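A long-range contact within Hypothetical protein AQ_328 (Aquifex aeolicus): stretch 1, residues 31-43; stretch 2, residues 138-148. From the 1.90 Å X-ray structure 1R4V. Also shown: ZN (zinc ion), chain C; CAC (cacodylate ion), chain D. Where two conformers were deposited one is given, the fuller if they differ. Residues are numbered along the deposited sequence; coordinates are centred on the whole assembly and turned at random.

Stretch 1 (31-43) KLDHYFRTELDID
Stretch 2 (138-148) LLLMHADVIKK

The one polar link across this contact runs from a lysine to a backbone carbonyl, Leu-40 O, just before the positive-phi residue Asp-41. Lys-147 NZ donates to Leu-40 O at 2.8 Å, the only hydrogen bond between the two stretches. Asp-41 follows as the first residue to leave helical geometry, with positive phi (63/38), and Ile-42 N then turns back to Phe-36 O at 2.9 Å, while Leu-40 N reaches the same oxygen only weakly at 3.2 Å. To arrive at the carbonyl, Lys-147 starts from a CA-to-CB bond that points sideways and runs m, t, m, t, so that its aliphatic stem lies along the contact: its CG sits 3.9 Å from Ile-42 CD1. A long, exposed side chain thus packs its stem on Ile-42 and ends with NZ on Leu-40 O.

The frame is two helices, 138-148 continuous in both directions and the helix of stretch 1 entering from earlier in the chain. Their N-to-C directions differ by 49° (signed crossing -49°), and the axes come no nearer than 12.2 Å. Leu-32 and Leu-139, CA atoms 9.4 Å apart, meet through their side-chain ends. The CA atoms of Leu-40 and Ala-143 are 7.2 Å apart, and there a small residue receives the neighbours.

Ala-143 is the hub. Its CB, directed toward stretch 1, meets Leu-40 CD1 at 3.5 Å, Phe-36 CE2 at 3.8 Å and Ile-42 CD1 at 3.8 Å. Leu-40 (m, t) points toward the partner helix and also brings CD1 to 4.4 Å from Leu-140 CD2. Ile-42, in extended backbone (-124/121) with chi1 m and chi2 t, likewise points toward it; its CD1 lies 3.6 Å from Ala-143 O and 3.9 Å from Ile-146 CG2. The chain beyond the turn therefore adds to the packing begun by the helix.

Phe-36 starts sideways, and chi1 of -93°, between wells, with chi2 of 55° carries its ring inward. Leu-139 O is at the ring edge, 3.8 Å from CZ, and Ile-146 CD1 is also at the ring edge, 4.4 Å from CE2. One turn earlier, Leu-32 (t, p) does the same job more loosely, its CD1 4.2 Å from CD2 of Leu-139 (m, t). Together the contact buries 444 Å², summed over both sides.

Asp-33, His-34 and Arg-37, all out of reach of stretch 2, form a separate ion site. Asp-33 OD2 binds zinc at 2.0 Å, and Asp-33 OD1 forms a salt bridge with Arg-37 NH2 at 3.1 Å. A cacodylate, probably from the crystallisation liquor, binds the same zinc through its O1 at 2.0 Å, while its O2 accepts from His-34 ND1 at 2.9 Å and Arg-37 NH1 at 2.8 Å. The rule is spatial: apolar groups fill the gap, one lysine adds the hydrogen bond, and the ion site occupies another part of the helix surface.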

ATOM      1  N   LYS A  31      -4.659  -1.082 -14.667  1.00 23.55           N
ATOM      2  CA  LYS A  31      -5.092  -2.310 -14.006  1.00 22.54           C
ATOM      3  C   LYS A  31      -5.691  -2.091 -12.628  1.00 22.25           C
ATOM      4  O   LYS A  31      -6.596  -2.827 -12.195  1.00 21.55           O
ATOM      5  CB  LYS A  31      -3.881  -3.245 -13.904  1.00 22.34           C
ATOM      6  CG  LYS A  31      -3.451  -3.652 -15.313  1.00 23.82           C
ATOM      7  CD  LYS A  31      -2.014  -4.092 -15.430  1.00 30.57           C
ATOM      8  CE  LYS A  31      -1.834  -5.463 -14.902  1.00 36.52           C
ATOM      9  NZ  LYS A  31      -0.859  -6.189 -15.796  1.00 43.00           N
ATOM     10  N   LEU A  32      -5.163  -1.089 -11.933  1.00 22.47           N
ATOM     11  CA  LEU A  32      -5.684  -0.727 -10.620  1.00 23.14           C
ATOM     12  C   LEU A  32      -7.065  -0.122 -10.798  1.00 22.66           C
ATOM     13  O   LEU A  32      -7.996  -0.511 -10.109  1.00 22.44           O
ATOM     14  CB  LEU A  32      -4.758   0.273  -9.951  1.00 23.66           C
ATOM     15  CG  LEU A  32      -5.132   0.628  -8.496  1.00 25.30           C
ATOM     16  CD1 LEU A  32      -4.914  -0.540  -7.559  1.00 29.41           C
ATOM     17  CD2 LEU A  32      -4.343   1.836  -8.077  1.00 26.62           C
ATOM     18  N   ASP A  33      -7.161   0.826 -11.732  1.00 22.72           N
ATOM     19  CA  ASP A  33      -8.398   1.529 -12.083  1.00 23.02           C
ATOM     20  C   ASP A  33      -9.461   0.499 -12.368  1.00 23.85           C
ATOM     21  O   ASP A  33     -10.527   0.448 -11.743  1.00 24.36           O
ATOM     22  CB  ASP A  33      -8.095   2.438 -13.274  1.00 23.61           C
ATOM     23  CG  ASP A  33      -9.307   3.139 -13.869  1.00 25.22           C
ATOM     24  OD1 ASP A  33     -10.448   3.022 -13.385  1.00 34.18           O
ATOM     25  OD2 ASP A  33      -9.161   3.833 -14.891  1.00 36.84           O
ATOM     26  N   HIS A  34      -9.131  -0.376 -13.310  1.00 25.33           N
ATOM     27  CA  HIS A  34     -10.008  -1.456 -13.696  1.00 25.38           C
ATOM     28  C   HIS A  34     -10.383  -2.383 -12.523  1.00 24.36           C
ATOM     29  O   HIS A  34     -11.555  -2.711 -12.376  1.00 25.65           O
ATOM     30  CB  HIS A  34      -9.378  -2.179 -14.895  1.00 26.52           C
ATOM     31  CG  HIS A  34     -10.295  -3.146 -15.547  1.00 25.63           C
ATOM     32  ND1 HIS A  34     -10.846  -2.921 -16.791  1.00 28.35           N
ATOM     33  CD2 HIS A  34     -10.768  -4.338 -15.122  1.00 29.44           C
ATOM     34  CE1 HIS A  34     -11.605  -3.951 -17.115  1.00 32.32           C
ATOM     35  NE2 HIS A  34     -11.576  -4.823 -16.121  1.00 32.42           N
ATOM     36  N   TYR A  35      -9.459  -2.805 -11.665  1.00 24.27           N
ATOM     37  CA  TYR A  35      -9.827  -3.631 -10.511  1.00 22.65           C
ATOM     38  C   TYR A  35     -10.686  -2.910  -9.437  1.00 23.31           C
ATOM     39  O   TYR A  35     -11.623  -3.478  -8.866  1.00 21.15           O
ATOM     40  CB  TYR A  35      -8.564  -4.154  -9.795  1.00 25.23           C
ATOM     41  CG  TYR A  35      -8.904  -5.151  -8.726  1.00 23.59           C
ATOM     42  CD1 TYR A  35      -9.157  -6.465  -9.056  1.00 29.55           C
ATOM     43  CD2 TYR A  35      -9.031  -4.782  -7.396  1.00 28.09           C
ATOM     44  CE1 TYR A  35      -9.485  -7.400  -8.091  1.00 28.26           C
ATOM     45  CE2 TYR A  35      -9.364  -5.709  -6.415  1.00 26.74           C
ATOM     46  CZ  TYR A  35      -9.591  -7.013  -6.774  1.00 30.48           C
ATOM     47  OH  TYR A  35      -9.933  -7.965  -5.851  1.00 29.48           O
ATOM     48  N   PHE A  36     -10.324  -1.681  -9.098  1.00 20.81           N
ATOM     49  CA  PHE A  36     -11.128  -0.934  -8.113  1.00 23.23           C
ATOM     50  C   PHE A  36     -12.593  -0.729  -8.578  1.00 23.42           C
ATOM     51  O   PHE A  36     -13.530  -0.822  -7.792  1.00 24.85           O
ATOM     52  CB  PHE A  36     -10.430   0.384  -7.796  1.00 21.29           C
ATOM     53  CG  PHE A  36      -9.508   0.313  -6.599  1.00 16.79           C
ATOM     54  CD1 PHE A  36      -8.491  -0.620  -6.536  1.00 24.44           C
ATOM     55  CD2 PHE A  36      -9.648   1.206  -5.532  1.00 23.26           C
ATOM     56  CE1 PHE A  36      -7.637  -0.669  -5.431  1.00 22.19           C
ATOM     57  CE2 PHE A  36      -8.806   1.158  -4.432  1.00 21.07           C
ATOM     58  CZ  PHE A  36      -7.799   0.204  -4.382  1.00 23.11           C
ATOM     59  N   ARG A  37     -12.789  -0.455  -9.861  1.00 26.92           N
ATOM     60  CA  ARG A  37     -14.119  -0.186 -10.399  1.00 28.11           C
ATOM     61  C   ARG A  37     -14.919  -1.479 -10.414  1.00 29.17           C
ATOM     62  O   ARG A  37     -15.982  -1.578  -9.801  1.00 30.79           O
ATOM     63  CB  ARG A  37     -13.999   0.434 -11.784  1.00 27.87           C
ATOM     64  CG  ARG A  37     -15.329   0.721 -12.446  1.00 31.13           C
ATOM     65  CD  ARG A  37     -15.215   1.434 -13.796  1.00 33.22           C
ATOM     66  NE  ARG A  37     -14.717   0.563 -14.865  1.00 37.37           N
ATOM     67  CZ  ARG A  37     -13.496   0.573 -15.413  1.00 36.91           C
ATOM     68  NH1 ARG A  37     -13.239  -0.301 -16.373  1.00 34.39           N
ATOM     69  NH2 ARG A  37     -12.541   1.425 -15.057  1.00 36.88           N
ATOM     70  N   THR A  38     -14.374  -2.495 -11.071  1.00 29.59           N
ATOM     71  CA  THR A  38     -15.104  -3.746 -11.305  1.00 31.24           C
ATOM     72  C   THR A  38     -15.253  -4.624 -10.066  1.00 31.97           C
ATOM     73  O   THR A  38     -16.308  -5.221  -9.879  1.00 33.32           O
ATOM     74  CB  THR A  38     -14.441  -4.537 -12.462  1.00 30.15           C
ATOM     75  OG1 THR A  38     -13.055  -4.785 -12.158  1.00 34.78           O
ATOM     76  CG2 THR A  38     -14.391  -3.682 -13.699  1.00 29.94           C
ATOM     77  N   GLU A  39     -14.233  -4.714  -9.215  1.00 32.97           N
ATOM     78  CA  GLU A  39     -14.295  -5.604  -8.050  1.00 33.54           C
ATOM     79  C   GLU A  39     -14.613  -4.929  -6.709  1.00 34.18           C
ATOM     80  O   GLU A  39     -15.194  -5.567  -5.831  1.00 35.06           O
ATOM     81  CB  GLU A  39     -13.004  -6.433  -7.937  1.00 34.88           C
ATOM     82  CG  GLU A  39     -12.697  -7.304  -9.154  1.00 40.46           C
ATOM     83  CD  GLU A  39     -13.760  -8.358  -9.489  1.00 46.89           C
ATOM     84  OE1 GLU A  39     -14.370  -8.948  -8.560  1.00 48.76           O
ATOM     85  OE2 GLU A  39     -13.986  -8.614 -10.699  1.00 50.96           O
ATOM     86  N   LEU A  40     -14.241  -3.659  -6.537  1.00 34.01           N
ATOM     87  CA  LEU A  40     -14.425  -2.942  -5.269  1.00 33.52           C
ATOM     88  C   LEU A  40     -15.450  -1.807  -5.284  1.00 33.53           C
ATOM     89  O   LEU A  40     -15.707  -1.248  -4.231  1.00 34.17           O
ATOM     90  CB  LEU A  40     -13.072  -2.385  -4.796  1.00 33.27           C
ATOM     91  CG  LEU A  40     -11.931  -3.389  -4.650  1.00 32.04           C
ATOM     92  CD1 LEU A  40     -10.588  -2.756  -4.244  1.00 30.41           C
ATOM     93  CD2 LEU A  40     -12.321  -4.454  -3.653  1.00 35.50           C
ATOM     94  N   ASP A  41     -16.034  -1.479  -6.440  1.00 33.04           N
ATOM     95  CA  ASP A  41     -17.031  -0.419  -6.619  1.00 32.54           C
ATOM     96  C   ASP A  41     -16.488   0.973  -6.293  1.00 30.30           C
ATOM     97  O   ASP A  41     -17.199   1.800  -5.712  1.00 30.68           O
ATOM     98  CB  ASP A  41     -18.307  -0.686  -5.796  1.00 34.43           C
ATOM     99  CG  ASP A  41     -19.057  -1.944  -6.243  1.00 44.96           C
ATOM    100  OD1 ASP A  41     -19.397  -2.774  -5.364  1.00 52.65           O
ATOM    101  OD2 ASP A  41     -19.348  -2.195  -7.443  1.00 55.59           O
ATOM    102  N   ILE A  42     -15.234   1.226  -6.650  1.00 26.60           N
ATOM    103  CA  ILE A  42     -14.611   2.516  -6.424  1.00 25.76           C
ATOM    104  C   ILE A  42     -14.111   3.010  -7.770  1.00 24.19           C
ATOM    105  O   ILE A  42     -13.291   2.362  -8.416  1.00 23.58           O
ATOM    106  CB  ILE A  42     -13.429   2.447  -5.449  1.00 23.88           C
ATOM    107  CG1 ILE A  42     -13.874   2.046  -4.040  1.00 26.05           C
ATOM    108  CG2 ILE A  42     -12.704   3.796  -5.462  1.00 22.66           C
ATOM    109  CD1 ILE A  42     -12.759   1.491  -3.184  1.00 24.70           C
ATOM    110  N   ASP A  43     -14.602   4.170  -8.171  1.00 23.11           N
ATOM    111  CA  ASP A  43     -14.232   4.793  -9.415  1.00 24.54           C
ATOM    112  C   ASP A  43     -13.090   5.780  -9.156  1.00 23.99           C
ATOM    113  O   ASP A  43     -13.290   6.859  -8.616  1.00 21.28           O
ATOM    114  CB  ASP A  43     -15.480   5.463  -9.988  1.00 27.21           C
ATOM    115  CG  ASP A  43     -15.248   6.145 -11.333  1.00 35.78           C
ATOM    116  OD1 ASP A  43     -14.126   6.071 -11.887  1.00 45.99           O
ATOM    117  OD2 ASP A  43     -16.149   6.803 -11.925  1.00 46.88           O
ATOM    118  N   LEU A 138      -1.950  -3.108   1.657  1.00 16.77           N
ATOM    119  CA  LEU A 138      -2.168  -1.682   1.907  1.00 16.20           C
ATOM    120  C   LEU A 138      -3.190  -1.110   0.925  1.00 16.13           C
ATOM    121  O   LEU A 138      -3.996  -0.270   1.286  1.00 17.72           O
ATOM    122  CB  LEU A 138      -0.856  -0.898   1.843  1.00 16.75           C
ATOM    123  CG  LEU A 138       0.087  -1.094   3.029  1.00 15.14           C
ATOM    124  CD1 LEU A 138       1.432  -0.508   2.675  1.00 19.05           C
ATOM    125  CD2 LEU A 138      -0.501  -0.516   4.335  1.00 20.66           C
ATOM    126  N   LEU A 139      -3.189  -1.574  -0.315  1.00 16.49           N
ATOM    127  CA  LEU A 139      -4.175  -1.138  -1.301  1.00 17.44           C
ATOM    128  C   LEU A 139      -5.574  -1.603  -0.921  1.00 19.46           C
ATOM    129  O   LEU A 139      -6.517  -0.798  -0.971  1.00 18.47           O
ATOM    130  CB  LEU A 139      -3.771  -1.591  -2.697  1.00 18.69           C
ATOM    131  CG  LEU A 139      -2.679  -0.756  -3.359  1.00 18.49           C
ATOM    132  CD1 LEU A 139      -2.128  -1.593  -4.511  1.00 24.78           C
ATOM    133  CD2 LEU A 139      -3.202   0.580  -3.860  1.00 21.14           C
ATOM    134  N   LEU A 140      -5.719  -2.859  -0.503  1.00 18.77           N
ATOM    135  CA  LEU A 140      -7.021  -3.381  -0.100  1.00 20.52           C
ATOM    136  C   LEU A 140      -7.523  -2.719   1.145  1.00 21.70           C
ATOM    137  O   LEU A 140      -8.713  -2.457   1.239  1.00 22.69           O
ATOM    138  CB  LEU A 140      -6.999  -4.875   0.175  1.00 20.62           C
ATOM    139  CG  LEU A 140      -6.742  -5.723  -1.073  1.00 25.09           C
ATOM    140  CD1 LEU A 140      -6.874  -7.174  -0.654  1.00 25.02           C
ATOM    141  CD2 LEU A 140      -7.671  -5.381  -2.225  1.00 28.73           C
HETATM  142  N   MSE A 141      -6.619  -2.488   2.099  1.00 21.53           N
HETATM  143  CA  MSE A 141      -6.979  -1.706   3.273  1.00 23.76           C
HETATM  144  C   MSE A 141      -7.507  -0.312   2.954  1.00 20.87           C
HETATM  145  O   MSE A 141      -8.555   0.088   3.476  1.00 18.70           O
HETATM  146  CB  MSE A 141      -5.816  -1.630   4.234  1.00 24.19           C
HETATM  147  CG  MSE A 141      -6.236  -0.858   5.437  1.00 30.85           C
HETATM  148 SE   MSE A 141      -5.513   1.002   5.378  0.50 35.82          SE
HETATM  149  CE  MSE A 141      -6.002   1.512   7.228  0.50 31.07           C
ATOM    150  N   HIS A 142      -6.808   0.424   2.101  1.00 20.56           N
ATOM    151  CA  HIS A 142      -7.277   1.721   1.635  1.00 20.87           C
ATOM    152  C   HIS A 142      -8.629   1.640   0.927  1.00 19.37           C
ATOM    153  O   HIS A 142      -9.451   2.501   1.142  1.00 18.79           O
ATOM    154  CB  HIS A 142      -6.277   2.403   0.705  1.00 19.27           C
ATOM    155  CG  HIS A 142      -5.149   3.056   1.425  1.00 19.86           C
ATOM    156  ND1 HIS A 142      -4.128   2.339   2.014  1.00 20.19           N
ATOM    157  CD2 HIS A 142      -4.870   4.362   1.643  1.00 22.05           C
ATOM    158  CE1 HIS A 142      -3.265   3.178   2.561  1.00 19.78           C
ATOM    159  NE2 HIS A 142      -3.698   4.410   2.354  1.00 22.40           N
ATOM    160  N   ALA A 143      -8.871   0.623   0.115  1.00 18.67           N
ATOM    161  CA  ALA A 143     -10.186   0.468  -0.523  1.00 20.68           C
ATOM    162  C   ALA A 143     -11.294   0.337   0.537  1.00 20.27           C
ATOM    163  O   ALA A 143     -12.373   0.897   0.383  1.00 19.82           O
ATOM    164  CB  ALA A 143     -10.178  -0.738  -1.469  1.00 21.48           C
ATOM    165  N   ASP A 144     -11.016  -0.398   1.605  1.00 21.44           N
ATOM    166  CA  ASP A 144     -11.940  -0.633   2.704  1.00 22.68           C
ATOM    167  C   ASP A 144     -12.259   0.710   3.367  1.00 21.80           C
ATOM    168  O   ASP A 144     -13.412   1.031   3.608  1.00 22.00           O
ATOM    169  CB  ASP A 144     -11.355  -1.628   3.711  1.00 23.18           C
ATOM    170  CG  ASP A 144     -12.352  -2.018   4.823  1.00 28.56           C
ATOM    171  OD1 ASP A 144     -13.530  -2.329   4.529  1.00 41.73           O
ATOM    172  OD2 ASP A 144     -12.039  -2.057   6.038  1.00 42.30           O
ATOM    173  N   VAL A 145     -11.235   1.514   3.626  1.00 20.86           N
ATOM    174  CA  VAL A 145     -11.401   2.801   4.268  1.00 20.18           C
ATOM    175  C   VAL A 145     -12.148   3.752   3.326  1.00 18.46           C
ATOM    176  O   VAL A 145     -13.025   4.472   3.796  1.00 17.16           O
ATOM    177  CB  VAL A 145     -10.043   3.378   4.718  1.00 20.93           C
ATOM    178  CG1 VAL A 145     -10.229   4.786   5.318  1.00 19.56           C
ATOM    179  CG2 VAL A 145      -9.407   2.413   5.742  1.00 22.22           C
ATOM    180  N   ILE A 146     -11.840   3.754   2.027  1.00 16.04           N
ATOM    181  CA  ILE A 146     -12.557   4.634   1.080  1.00 17.26           C
ATOM    182  C   ILE A 146     -14.065   4.394   1.139  1.00 16.94           C
ATOM    183  O   ILE A 146     -14.863   5.323   1.232  1.00 16.63           O
ATOM    184  CB  ILE A 146     -12.043   4.418  -0.364  1.00 16.91           C
ATOM    185  CG1 ILE A 146     -10.622   4.998  -0.516  1.00 19.46           C
ATOM    186  CG2 ILE A 146     -12.987   4.998  -1.408  1.00 17.31           C
ATOM    187  CD1 ILE A 146      -9.864   4.452  -1.669  1.00 22.19           C
ATOM    188  N   LYS A 147     -14.447   3.127   1.066  1.00 19.71           N
ATOM    189  CA  LYS A 147     -15.847   2.726   1.129  1.00 21.04           C
ATOM    190  C   LYS A 147     -16.533   3.037   2.443  1.00 19.73           C
ATOM    191  O   LYS A 147     -17.715   3.391   2.441  1.00 20.34           O
ATOM    192  CB  LYS A 147     -15.971   1.243   0.812  1.00 22.56           C
ATOM    193  CG  LYS A 147     -15.768   1.030  -0.684  1.00 27.59           C
ATOM    194  CD  LYS A 147     -16.259  -0.331  -1.155  1.00 33.41           C
ATOM    195  CE  LYS A 147     -15.232  -1.402  -0.890  1.00 39.81           C
ATOM    196  NZ  LYS A 147     -15.566  -2.579  -1.730  1.00 45.88           N
ATOM    197  N   LYS A 148     -15.810   2.919   3.547  1.00 17.82           N
ATOM    198  CA  LYS A 148     -16.365   3.232   4.863  1.00 19.36           C
ATOM    199  C   LYS A 148     -16.289   4.702   5.275  1.00 19.60           C
ATOM    200  O   LYS A 148     -16.973   5.107   6.213  1.00 21.31           O
ATOM    201  CB  LYS A 148     -15.671   2.367   5.907  1.00 17.25           C
ATOM    202  CG  LYS A 148     -16.225   0.967   5.870  1.00 21.08           C
ATOM    203  CD  LYS A 148     -15.318  -0.055   6.453  1.00 18.23           C
ATOM    204  CE  LYS A 148     -16.014  -1.404   6.324  1.00 19.12           C
ATOM    205  NZ  LYS A 148     -15.147  -2.463   6.824  1.00 19.13           N
TER
HETATM  206 ZN    ZN C 202     -10.403   4.345 -16.363  1.00 43.68          ZN
HETATM  207 AS   CAC D 203      -9.961   1.348 -18.007  1.00 32.50          AS
HETATM  208  O1  CAC D 203     -10.732   2.855 -17.618  1.00 34.51           O
HETATM  209  O2  CAC D 203     -10.637  -0.096 -17.307  1.00 40.28           O
HETATM  210  C1  CAC D 203      -9.908   1.100 -19.961  1.00 35.87           C
HETATM  211  C2  CAC D 203      -8.163   1.563 -17.254  1.00 35.65           C
HETATM  212  O   HOH W   1     -12.156   4.908 -15.329  0.50 19.30           O
HETATM  213  O   HOH W   2      -9.659   4.946 -18.175  0.50 22.32           O